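Local coordinates for protein putative aspartyl-tRNA synthetase (Leishmania major, PDB 6OD8) that probably attaches L-aspartate to tRNA(Asp) at the expense of ATP, as a class II aminoacyl-tRNA synthetase, at residues A[222-235]-A[334-348]. Numbering follows the deposited sequence. Where two conformers were deposited one is given.
With EDO (1,2-ethanediol), chain I.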
ATOM      1  N   ARG A 222      -1.363 -14.020   6.128  1.00 17.53           N
ATOM      2  CA  ARG A 222      -2.530 -13.286   6.607  1.00 15.88           C
ATOM      3  C   ARG A 222      -2.120 -12.231   7.636  1.00 13.48           C
ATOM      4  O   ARG A 222      -2.628 -11.103   7.618  1.00 16.04           O
ATOM      5  CB  ARG A 222      -3.551 -14.253   7.204  1.00 13.56           C
ATOM      6  CG  ARG A 222      -4.204 -15.185   6.152  1.00 20.68           C
ATOM      7  CD  ARG A 222      -5.110 -16.212   6.821  1.00 28.00           C
ATOM      8  NE  ARG A 222      -6.192 -15.528   7.510  1.00 38.77           N
ATOM      9  CZ  ARG A 222      -7.381 -15.274   6.965  1.00 48.12           C
ATOM     10  NH1 ARG A 222      -7.647 -15.671   5.725  1.00 42.29           N
ATOM     11  NH2 ARG A 222      -8.308 -14.627   7.665  1.00 47.31           N
ATOM     12  N   LEU A 223      -1.218 -12.588   8.556  1.00 12.45           N
ATOM     13  CA  LEU A 223      -0.747 -11.599   9.530  1.00 12.35           C
ATOM     14  C   LEU A 223       0.058 -10.492   8.863  1.00 11.93           C
ATOM     15  O   LEU A 223      -0.063  -9.326   9.238  1.00 13.21           O
ATOM     16  CB  LEU A 223       0.082 -12.280  10.629  1.00 12.82           C
ATOM     17  CG  LEU A 223      -0.743 -13.230  11.505  1.00 17.75           C
ATOM     18  CD1 LEU A 223       0.192 -14.095  12.349  1.00 19.21           C
ATOM     19  CD2 LEU A 223      -1.703 -12.442  12.386  1.00 19.15           C
ATOM     20  N   GLN A 224       0.847 -10.821   7.838  1.00 12.46           N
ATOM     21  CA  GLN A 224       1.548  -9.773   7.106  1.00 13.55           C
ATOM     22  C   GLN A 224       0.567  -8.760   6.521  1.00 18.01           C
ATOM     23  O   GLN A 224       0.790  -7.541   6.595  1.00 13.89           O
ATOM     24  CB  GLN A 224       2.410 -10.387   5.999  1.00 14.53           C
ATOM     25  CG  GLN A 224       3.470  -9.405   5.435  1.00 13.32           C
ATOM     26  CD  GLN A 224       3.774  -9.669   3.963  1.00 17.58           C
ATOM     27  OE1 GLN A 224       3.004  -9.288   3.084  1.00 23.10           O
ATOM     28  NE2 GLN A 224       4.876 -10.343   3.700  1.00 15.07           N
ATOM     29  N   SER A 225      -0.527  -9.248   5.939  1.00 16.02           N
ATOM     30  CA  SER A 225      -1.562  -8.351   5.445  1.00 14.50           C
ATOM     31  C   SER A 225      -2.125  -7.483   6.565  1.00 10.73           C
ATOM     32  O   SER A 225      -2.385  -6.282   6.363  1.00 11.57           O
ATOM     33  CB  SER A 225      -2.686  -9.168   4.788  1.00 14.76           C
ATOM     34  OG  SER A 225      -3.708  -8.303   4.324  1.00 17.82           O
ATOM     35  N   ARG A 226      -2.359  -8.072   7.748  1.00 13.51           N
ATOM     36  CA  ARG A 226      -2.908  -7.281   8.852  1.00 11.96           C
ATOM     37  C   ARG A 226      -1.928  -6.207   9.317  1.00 12.62           C
ATOM     38  O   ARG A 226      -2.352  -5.105   9.685  1.00 14.65           O
ATOM     39  CB  ARG A 226      -3.288  -8.174  10.044  1.00 14.72           C
ATOM     40  CG  ARG A 226      -4.403  -9.167   9.791  1.00 15.16           C
ATOM     41  CD  ARG A 226      -5.711  -8.511   9.269  1.00 15.51           C
ATOM     42  NE  ARG A 226      -6.797  -9.490   9.265  1.00 16.83           N
ATOM     43  CZ  ARG A 226      -8.042  -9.252   8.851  1.00 26.02           C
ATOM     44  NH1 ARG A 226      -8.382  -8.054   8.386  1.00 26.23           N
ATOM     45  NH2 ARG A 226      -8.952 -10.222   8.888  1.00 26.91           N
ATOM     46  N   VAL A 227      -0.619  -6.495   9.308  1.00 12.43           N
ATOM     47  CA  VAL A 227       0.354  -5.449   9.680  1.00 14.31           C
ATOM     48  C   VAL A 227       0.220  -4.238   8.756  1.00 18.05           C
ATOM     49  O   VAL A 227       0.166  -3.085   9.217  1.00 16.07           O
ATOM     50  CB  VAL A 227       1.801  -5.988   9.670  1.00 18.45           C
ATOM     51  CG1 VAL A 227       2.794  -4.812   9.864  1.00 13.13           C
ATOM     52  CG2 VAL A 227       2.009  -7.057  10.750  1.00 14.13           C
ATOM     53  N   CYS A 228       0.204  -4.472   7.431  1.00 14.83           N
ATOM     54  CA  CYS A 228      -0.020  -3.370   6.485  1.00 13.10           C
ATOM     55  C   CYS A 228      -1.324  -2.640   6.781  1.00 17.20           C
ATOM     56  O   CYS A 228      -1.376  -1.406   6.806  1.00 13.09           O
ATOM     57  CB  CYS A 228      -0.039  -3.900   5.040  1.00 18.48           C
ATOM     58  SG  CYS A 228       1.570  -4.499   4.460  1.00 23.54           S
ATOM     59  N   GLN A 229      -2.404  -3.400   6.969  1.00 12.84           N
ATOM     60  CA  GLN A 229      -3.710  -2.802   7.236  1.00 13.13           C
ATOM     61  C   GLN A 229      -3.688  -1.875   8.452  1.00 19.22           C
ATOM     62  O   GLN A 229      -4.201  -0.746   8.398  1.00 14.08           O
ATOM     63  CB  GLN A 229      -4.720  -3.917   7.447  1.00 11.29           C
ATOM     64  CG  GLN A 229      -6.081  -3.423   7.824  1.00 12.33           C
ATOM     65  CD  GLN A 229      -7.047  -4.577   8.049  1.00 17.25           C
ATOM     66  OE1 GLN A 229      -6.790  -5.708   7.623  1.00 17.46           O
ATOM     67  NE2 GLN A 229      -8.150  -4.299   8.731  1.00 17.52           N
ATOM     68  N   TYR A 230      -3.138  -2.353   9.578  1.00 16.97           N
ATOM     69  CA  TYR A 230      -3.167  -1.545  10.798  1.00 15.37           C
ATOM     70  C   TYR A 230      -2.157  -0.407  10.741  1.00 14.13           C
ATOM     71  O   TYR A 230      -2.420   0.681  11.268  1.00 16.42           O
ATOM     72  CB  TYR A 230      -2.928  -2.439  12.022  1.00 13.59           C
ATOM     73  CG  TYR A 230      -3.981  -3.521  12.144  1.00 14.51           C
ATOM     74  CD1 TYR A 230      -5.323  -3.237  11.879  1.00 18.32           C
ATOM     75  CD2 TYR A 230      -3.640  -4.828  12.528  1.00 19.60           C
ATOM     76  CE1 TYR A 230      -6.298  -4.218  11.982  1.00 23.42           C
ATOM     77  CE2 TYR A 230      -4.620  -5.809  12.652  1.00 20.76           C
ATOM     78  CZ  TYR A 230      -5.938  -5.493  12.371  1.00 23.87           C
ATOM     79  OH  TYR A 230      -6.915  -6.448  12.476  1.00 22.28           O
ATOM     80  N   PHE A 231      -1.015  -0.619  10.091  1.00 13.12           N
ATOM     81  CA  PHE A 231      -0.095   0.497   9.816  1.00 13.02           C
ATOM     82  C   PHE A 231      -0.818   1.647   9.115  1.00 16.55           C
ATOM     83  O   PHE A 231      -0.787   2.801   9.573  1.00 13.58           O
ATOM     84  CB  PHE A 231       1.078  -0.008   8.958  1.00 10.06           C
ATOM     85  CG  PHE A 231       2.025   1.081   8.476  1.00 14.81           C
ATOM     86  CD1 PHE A 231       3.069   1.516   9.289  1.00 15.04           C
ATOM     87  CD2 PHE A 231       1.899   1.637   7.194  1.00 19.24           C
ATOM     88  CE1 PHE A 231       3.969   2.513   8.850  1.00 12.50           C
ATOM     89  CE2 PHE A 231       2.773   2.633   6.743  1.00 13.74           C
ATOM     90  CZ  PHE A 231       3.836   3.077   7.597  1.00 11.55           C
ATOM     91  N   ARG A 232      -1.478   1.354   7.990  1.00 12.60           N
ATOM     92  CA  ARG A 232      -2.145   2.416   7.235  0.52 12.90           C
ATOM     93  C   ARG A 232      -3.321   3.005   8.009  1.00 15.11           C
ATOM     94  O   ARG A 232      -3.539   4.225   7.999  1.00 13.39           O
ATOM     95  CB  ARG A 232      -2.628   1.888   5.888  0.52 10.69           C
ATOM     96  CG  ARG A 232      -1.539   1.535   4.891  0.52 11.07           C
ATOM     97  CD  ARG A 232      -2.186   1.252   3.535  0.52 14.30           C
ATOM     98  NE  ARG A 232      -3.270   0.279   3.678  0.52 14.57           N
ATOM     99  CZ  ARG A 232      -3.102  -1.041   3.680  0.52 18.90           C
ATOM    100  NH1 ARG A 232      -1.890  -1.559   3.512  0.52 15.88           N
ATOM    101  NH2 ARG A 232      -4.155  -1.848   3.819  0.52 16.49           N
ATOM    102  N   GLN A 233      -4.099   2.168   8.690  1.00 13.31           N
ATOM    103  CA  GLN A 233      -5.288   2.722   9.340  1.00 15.38           C
ATOM    104  C   GLN A 233      -4.923   3.668  10.470  1.00 16.22           C
ATOM    105  O   GLN A 233      -5.573   4.702  10.647  1.00 16.25           O
ATOM    106  CB  GLN A 233      -6.205   1.619   9.866  1.00 15.58           C
ATOM    107  CG  GLN A 233      -7.572   2.174  10.238  1.00 20.01           C
ATOM    108  CD  GLN A 233      -8.223   2.970   9.096  1.00 30.22           C
ATOM    109  OE1 GLN A 233      -8.405   2.455   7.986  1.00 24.69           O
ATOM    110  NE2 GLN A 233      -8.570   4.233   9.366  1.00 25.29           N
ATOM    111  N   PHE A 234      -3.918   3.319  11.272  1.00 16.34           N
ATOM    112  CA  PHE A 234      -3.468   4.248  12.307  1.00 15.40           C
ATOM    113  C   PHE A 234      -3.126   5.604  11.709  1.00 16.36           C
ATOM    114  O   PHE A 234      -3.521   6.651  12.235  1.00 17.17           O
ATOM    115  CB  PHE A 234      -2.251   3.696  13.048  1.00 13.07           C
ATOM    116  CG  PHE A 234      -1.694   4.664  14.078  1.00 15.19           C
ATOM    117  CD1 PHE A 234      -2.247   4.723  15.357  1.00 18.96           C
ATOM    118  CD2 PHE A 234      -0.655   5.534  13.759  1.00 16.11           C
ATOM    119  CE1 PHE A 234      -1.759   5.631  16.319  1.00 22.88           C
ATOM    120  CE2 PHE A 234      -0.165   6.445  14.707  1.00 18.61           C
ATOM    121  CZ  PHE A 234      -0.708   6.491  15.986  1.00 20.61           C
ATOM    122  N   LEU A 235      -2.362   5.603  10.617  1.00 13.85           N
ATOM    123  CA  LEU A 235      -1.833   6.856  10.086  1.00 10.89           C
ATOM    124  C   LEU A 235      -2.906   7.653   9.348  1.00 14.82           C
ATOM    125  O   LEU A 235      -2.952   8.886   9.437  1.00 16.17           O
ATOM    126  CB  LEU A 235      -0.641   6.534   9.169  1.00 11.59           C
ATOM    127  CG  LEU A 235       0.521   5.870   9.937  1.00 13.11           C
ATOM    128  CD1 LEU A 235       1.487   5.202   8.933  1.00 16.12           C
ATOM    129  CD2 LEU A 235       1.254   6.874  10.823  1.00 16.21           C
ATOM    130  N   LEU A 334       1.947   4.101  17.017  1.00 12.20           N
ATOM    131  CA  LEU A 334       1.710   3.264  15.839  1.00 13.92           C
ATOM    132  C   LEU A 334       1.993   1.799  16.149  1.00 17.72           C
ATOM    133  O   LEU A 334       1.199   0.909  15.816  1.00 13.68           O
ATOM    134  CB  LEU A 334       2.593   3.751  14.677  1.00 14.20           C
ATOM    135  CG  LEU A 334       2.783   2.815  13.494  1.00 14.60           C
ATOM    136  CD1 LEU A 334       1.468   2.681  12.741  1.00 12.62           C
ATOM    137  CD2 LEU A 334       3.874   3.324  12.545  1.00 18.48           C
ATOM    138  N   PHE A 335       3.131   1.525  16.784  1.00 14.52           N
ATOM    139  CA  PHE A 335       3.434   0.133  17.105  1.00 17.11           C
ATOM    140  C   PHE A 335       2.451  -0.408  18.136  1.00 17.76           C
ATOM    141  O   PHE A 335       2.037  -1.563  18.040  1.00 15.56           O
ATOM    142  CB  PHE A 335       4.891  -0.009  17.588  1.00 15.36           C
ATOM    143  CG  PHE A 335       5.892  -0.248  16.467  1.00 13.15           C
ATOM    144  CD1 PHE A 335       6.072  -1.520  15.937  1.00 20.24           C
ATOM    145  CD2 PHE A 335       6.644   0.792  15.959  1.00 18.49           C
ATOM    146  CE1 PHE A 335       6.979  -1.744  14.904  1.00 25.04           C
ATOM    147  CE2 PHE A 335       7.559   0.576  14.929  1.00 20.37           C
ATOM    148  CZ  PHE A 335       7.734  -0.693  14.414  1.00 21.05           C
ATOM    149  N   ASN A 336       2.077   0.407  19.136  1.00 13.64           N
ATOM    150  CA  ASN A 336       1.088  -0.037  20.112  1.00 15.12           C
ATOM    151  C   ASN A 336      -0.199  -0.451  19.415  1.00 21.56           C
ATOM    152  O   ASN A 336      -0.748  -1.517  19.688  1.00 21.09           O
ATOM    153  CB  ASN A 336       0.809   1.075  21.126  1.00 14.11           C
ATOM    154  CG  ASN A 336      -0.091   0.628  22.259  1.00 21.27           C
ATOM    155  OD1 ASN A 336       0.154  -0.385  22.907  1.00 24.15           O
ATOM    156  ND2 ASN A 336      -1.134   1.392  22.509  1.00 22.89           N
ATOM    157  N   TYR A 337      -0.683   0.396  18.503  1.00 16.95           N
ATOM    158  CA  TYR A 337      -1.914   0.119  17.769  1.00 17.59           C
ATOM    159  C   TYR A 337      -1.821  -1.206  17.023  1.00 18.24           C
ATOM    160  O   TYR A 337      -2.745  -2.029  17.066  1.00 18.92           O
ATOM    161  CB  TYR A 337      -2.159   1.278  16.797  1.00 21.37           C
ATOM    162  CG  TYR A 337      -3.398   1.209  15.920  1.00 20.59           C
ATOM    163  CD1 TYR A 337      -4.562   1.880  16.283  1.00 26.21           C
ATOM    164  CD2 TYR A 337      -3.377   0.541  14.697  1.00 17.02           C
ATOM    165  CE1 TYR A 337      -5.701   1.859  15.460  1.00 25.50           C
ATOM    166  CE2 TYR A 337      -4.512   0.506  13.872  1.00 18.32           C
ATOM    167  CZ  TYR A 337      -5.671   1.166  14.263  1.00 29.09           C
ATOM    168  OH  TYR A 337      -6.802   1.145  13.447  1.00 27.77           O
ATOM    169  N   ILE A 338      -0.713  -1.413  16.309  1.00 15.59           N
ATOM    170  CA  ILE A 338      -0.534  -2.629  15.516  1.00 18.93           C
ATOM    171  C   ILE A 338      -0.516  -3.858  16.421  1.00 19.25           C
ATOM    172  O   ILE A 338      -1.246  -4.830  16.193  1.00 17.85           O
ATOM    173  CB  ILE A 338       0.742  -2.521  14.658  1.00 16.67           C
ATOM    174  CG1 ILE A 338       0.556  -1.442  13.585  1.00 14.03           C
ATOM    175  CG2 ILE A 338       1.121  -3.867  14.015  1.00 16.32           C
ATOM    176  CD1 ILE A 338       1.816  -1.111  12.783  1.00 12.60           C
ATOM    177  N   PHE A 339       0.315  -3.830  17.461  1.00 16.96           N
ATOM    178  CA  PHE A 339       0.476  -4.987  18.336  1.00 15.11           C
ATOM    179  C   PHE A 339      -0.824  -5.329  19.041  1.00 16.96           C
ATOM    180  O   PHE A 339      -1.160  -6.508  19.222  1.00 18.82           O
ATOM    181  CB  PHE A 339       1.565  -4.700  19.394  1.00 14.96           C
ATOM    182  CG  PHE A 339       2.962  -4.629  18.841  1.00 19.18           C
ATOM    183  CD1 PHE A 339       3.309  -5.329  17.703  1.00 23.41           C
ATOM    184  CD2 PHE A 339       3.946  -3.872  19.496  1.00 22.53           C
ATOM    185  CE1 PHE A 339       4.601  -5.278  17.207  1.00 20.53           C
ATOM    186  CE2 PHE A 339       5.238  -3.819  19.020  1.00 20.34           C
ATOM    187  CZ  PHE A 339       5.571  -4.518  17.858  1.00 18.51           C
ATOM    188  N   GLU A 340      -1.555  -4.308  19.482  1.00 14.32           N
ATOM    189  CA  GLU A 340      -2.826  -4.563  20.156  1.00 16.31           C
ATOM    190  C   GLU A 340      -3.832  -5.231  19.226  1.00 19.50           C
ATOM    191  O   GLU A 340      -4.592  -6.107  19.658  1.00 20.06           O
ATOM    192  CB  GLU A 340      -3.362  -3.242  20.706  1.00 21.58           C
ATOM    193  CG  GLU A 340      -4.807  -3.208  21.094  1.00 41.45           C
ATOM    194  CD  GLU A 340      -5.242  -1.792  21.468  1.00 51.72           C
ATOM    195  OE1 GLU A 340      -4.431  -1.072  22.104  1.00 35.64           O
ATOM    196  OE2 GLU A 340      -6.377  -1.398  21.106  1.00 58.79           O
ATOM    197  N   ARG A 341      -3.821  -4.870  17.947  1.00 22.01           N
ATOM    198  CA  ARG A 341      -4.761  -5.481  17.012  1.00 17.19           C
ATOM    199  C   ARG A 341      -4.269  -6.840  16.510  1.00 20.07           C
ATOM    200  O   ARG A 341      -5.074  -7.762  16.324  1.00 19.49           O
ATOM    201  CB  ARG A 341      -5.025  -4.503  15.863  1.00 17.90           C
ATOM    202  CG  ARG A 341      -6.043  -3.461  16.331  1.00 21.94           C
ATOM    203  CD  ARG A 341      -6.159  -2.247  15.463  1.00 27.91           C
ATOM    204  NE  ARG A 341      -7.091  -1.303  16.094  1.00 30.74           N
ATOM    205  CZ  ARG A 341      -6.827  -0.593  17.193  1.00 36.84           C
ATOM    206  NH1 ARG A 341      -5.647  -0.696  17.807  1.00 39.85           N
ATOM    207  NH2 ARG A 341      -7.755   0.219  17.690  1.00 30.51           N
ATOM    208  N   LEU A 342      -2.956  -7.001  16.315  1.00 20.55           N
ATOM    209  CA  LEU A 342      -2.444  -8.317  15.930  1.00 18.64           C
ATOM    210  C   LEU A 342      -2.779  -9.361  16.976  1.00 20.71           C
ATOM    211  O   LEU A 342      -3.044 -10.522  16.636  1.00 22.59           O
ATOM    212  CB  LEU A 342      -0.935  -8.275  15.698  1.00 13.80           C
ATOM    213  CG  LEU A 342      -0.406  -7.562  14.436  1.00 17.77           C
ATOM    214  CD1 LEU A 342       1.118  -7.634  14.464  1.00 17.50           C
ATOM    215  CD2 LEU A 342      -0.985  -8.129  13.093  1.00 23.96           C
ATOM    216  N   ALA A 343      -2.792  -8.965  18.247  1.00 20.38           N
ATOM    217  CA  ALA A 343      -3.069  -9.905  19.329  1.00 22.42           C
ATOM    218  C   ALA A 343      -4.478 -10.481  19.258  1.00 24.35           C
ATOM    219  O   ALA A 343      -4.702 -11.560  19.814  1.00 23.58           O
ATOM    220  CB  ALA A 343      -2.837  -9.239  20.692  1.00 23.27           C
ATOM    221  N   THR A 344      -5.418  -9.808  18.578  1.00 24.84           N
ATOM    222  CA  THR A 344      -6.779 -10.325  18.439  1.00 27.41           C
ATOM    223  C   THR A 344      -6.903 -11.429  17.399  1.00 23.52           C
ATOM    224  O   THR A 344      -7.919 -12.122  17.386  1.00 21.92           O
ATOM    225  CB  THR A 344      -7.782  -9.220  18.067  1.00 21.22           C
ATOM    226  OG1 THR A 344      -7.599  -8.814  16.702  1.00 23.66           O
ATOM    227  CG2 THR A 344      -7.649  -8.025  19.023  1.00 20.84           C
ATOM    228  N   HIS A 345      -5.897 -11.631  16.554  1.00 21.34           N
ATOM    229  CA  HIS A 345      -5.989 -12.649  15.508  1.00 19.14           C
ATOM    230  C   HIS A 345      -5.454 -13.976  16.040  1.00 18.44           C
ATOM    231  O   HIS A 345      -4.434 -14.508  15.607  1.00 24.74           O
ATOM    232  CB  HIS A 345      -5.272 -12.175  14.250  1.00 18.99           C
ATOM    233  CG  HIS A 345      -5.910 -10.967  13.631  1.00 23.26           C
ATOM    234  ND1 HIS A 345      -7.071 -11.034  12.897  1.00 22.40           N
ATOM    235  CD2 HIS A 345      -5.558  -9.656  13.655  1.00 20.47           C
ATOM    236  CE1 HIS A 345      -7.410  -9.824  12.494  1.00 22.01           C
ATOM    237  NE2 HIS A 345      -6.506  -8.969  12.935  1.00 22.49           N
ATOM    238  N   THR A 346      -6.209 -14.518  17.004  1.00 17.04           N
ATOM    239  CA  THR A 346      -5.758 -15.696  17.736  1.00 22.43           C
ATOM    240  C   THR A 346      -5.684 -16.926  16.837  1.00 22.75           C
ATOM    241  O   THR A 346      -4.773 -17.751  16.981  1.00 24.92           O
ATOM    242  CB  THR A 346      -6.673 -15.942  18.936  1.00 32.34           C
ATOM    243  OG1 THR A 346      -8.024 -15.994  18.495  1.00 32.63           O
ATOM    244  CG2 THR A 346      -6.546 -14.812  19.962  1.00 27.03           C
ATOM    245  N   LYS A 347      -6.637 -17.083  15.917  1.00 25.33           N
ATOM    246  CA  LYS A 347      -6.578 -18.204  14.981  1.00 23.32           C
ATOM    247  C   LYS A 347      -5.235 -18.254  14.254  1.00 22.70           C
ATOM    248  O   LYS A 347      -4.573 -19.298  14.204  1.00 24.33           O
ATOM    249  CB  LYS A 347      -7.702 -18.101  13.950  1.00 24.09           C
ATOM    250  CG  LYS A 347      -7.822 -19.362  13.087  1.00 31.99           C
ATOM    251  CD  LYS A 347      -9.034 -19.287  12.147  1.00 40.39           C
ATOM    252  CE  LYS A 347      -9.171 -20.540  11.306  1.00 51.34           C
ATOM    253  NZ  LYS A 347     -10.450 -20.563  10.529  1.00 52.09           N
ATOM    254  N   GLU A 348      -4.836 -17.131  13.667  1.00 21.24           N
ATOM    255  CA  GLU A 348      -3.596 -17.093  12.905  1.00 18.91           C
ATOM    256  C   GLU A 348      -2.383 -17.279  13.808  1.00 18.61           C
ATOM    257  O   GLU A 348      -1.433 -17.993  13.452  1.00 18.39           O
ATOM    258  CB  GLU A 348      -3.500 -15.768  12.141  1.00 20.03           C
ATOM    259  CG  GLU A 348      -4.408 -15.675  10.912  1.00 24.12           C
ATOM    260  CD  GLU A 348      -5.813 -15.201  11.250  1.00 32.42           C
ATOM    261  OE1 GLU A 348      -6.136 -15.035  12.445  1.00 28.16           O
ATOM    262  OE2 GLU A 348      -6.595 -14.997  10.309  1.00 36.44           O
TER
HETATM  263  C1  EDO I 607      -8.777  -4.140  18.340  1.00 58.44           C
HETATM  264  O1  EDO I 607      -9.824  -3.195  18.588  1.00 63.47           O
HETATM  265  C2  EDO I 607      -8.140  -4.557  19.658  1.00 55.20           C
HETATM  266  O2  EDO I 607      -8.002  -3.414  20.507  1.00 52.37           O
HETATM  267  O   HOH W   1      -6.497 -12.299   9.722  1.00 31.23           O
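Y230 and H345 meet rim to rim, Y230 OH 2.6 Å from H345 NE2 in a hydrogen bond that either could donate. Tyrosine suits this place because its ring can lie as a knob among Y337, I338, R341 and L342 while its hydroxyl reaches the histidine just before helix 346-353. R341 CB covers one face of that ring, 3.6 Å from its centroid. R226 CG likewise sits over the H345 imidazole, its chain turning at chi2 (-55°) and laying the guanidinium nearly flat over the CE1 corner.

Charge closes one end. Arginine offers a carboxylate an N-H edge: R222 grips E348 OE2 side-on, with NE at 2.9 Å and NH2 at 3.2 Å, the groups nearly coplanar. A water links the same oxygen to R226 NE.

Apolar contacts fill the rest. F234 lays its ring over L334 CA, 3.8 Å from the centroid, and turns an offset edge toward the Y337 face, planes at 60°. Branched ends fit between the helices: I338 CD1 touches F231 CB, and L342 CD1 meets V227 CG2 at 3.9 Å.

The helices, roughly antiparallel (136°, axes 9.0 Å apart), lie side by side against the class II catalytic sheet, F231 packing on strands 289-297 and 310-319, F335 meeting F445. S225 OG bonds E242 N of the second subunit.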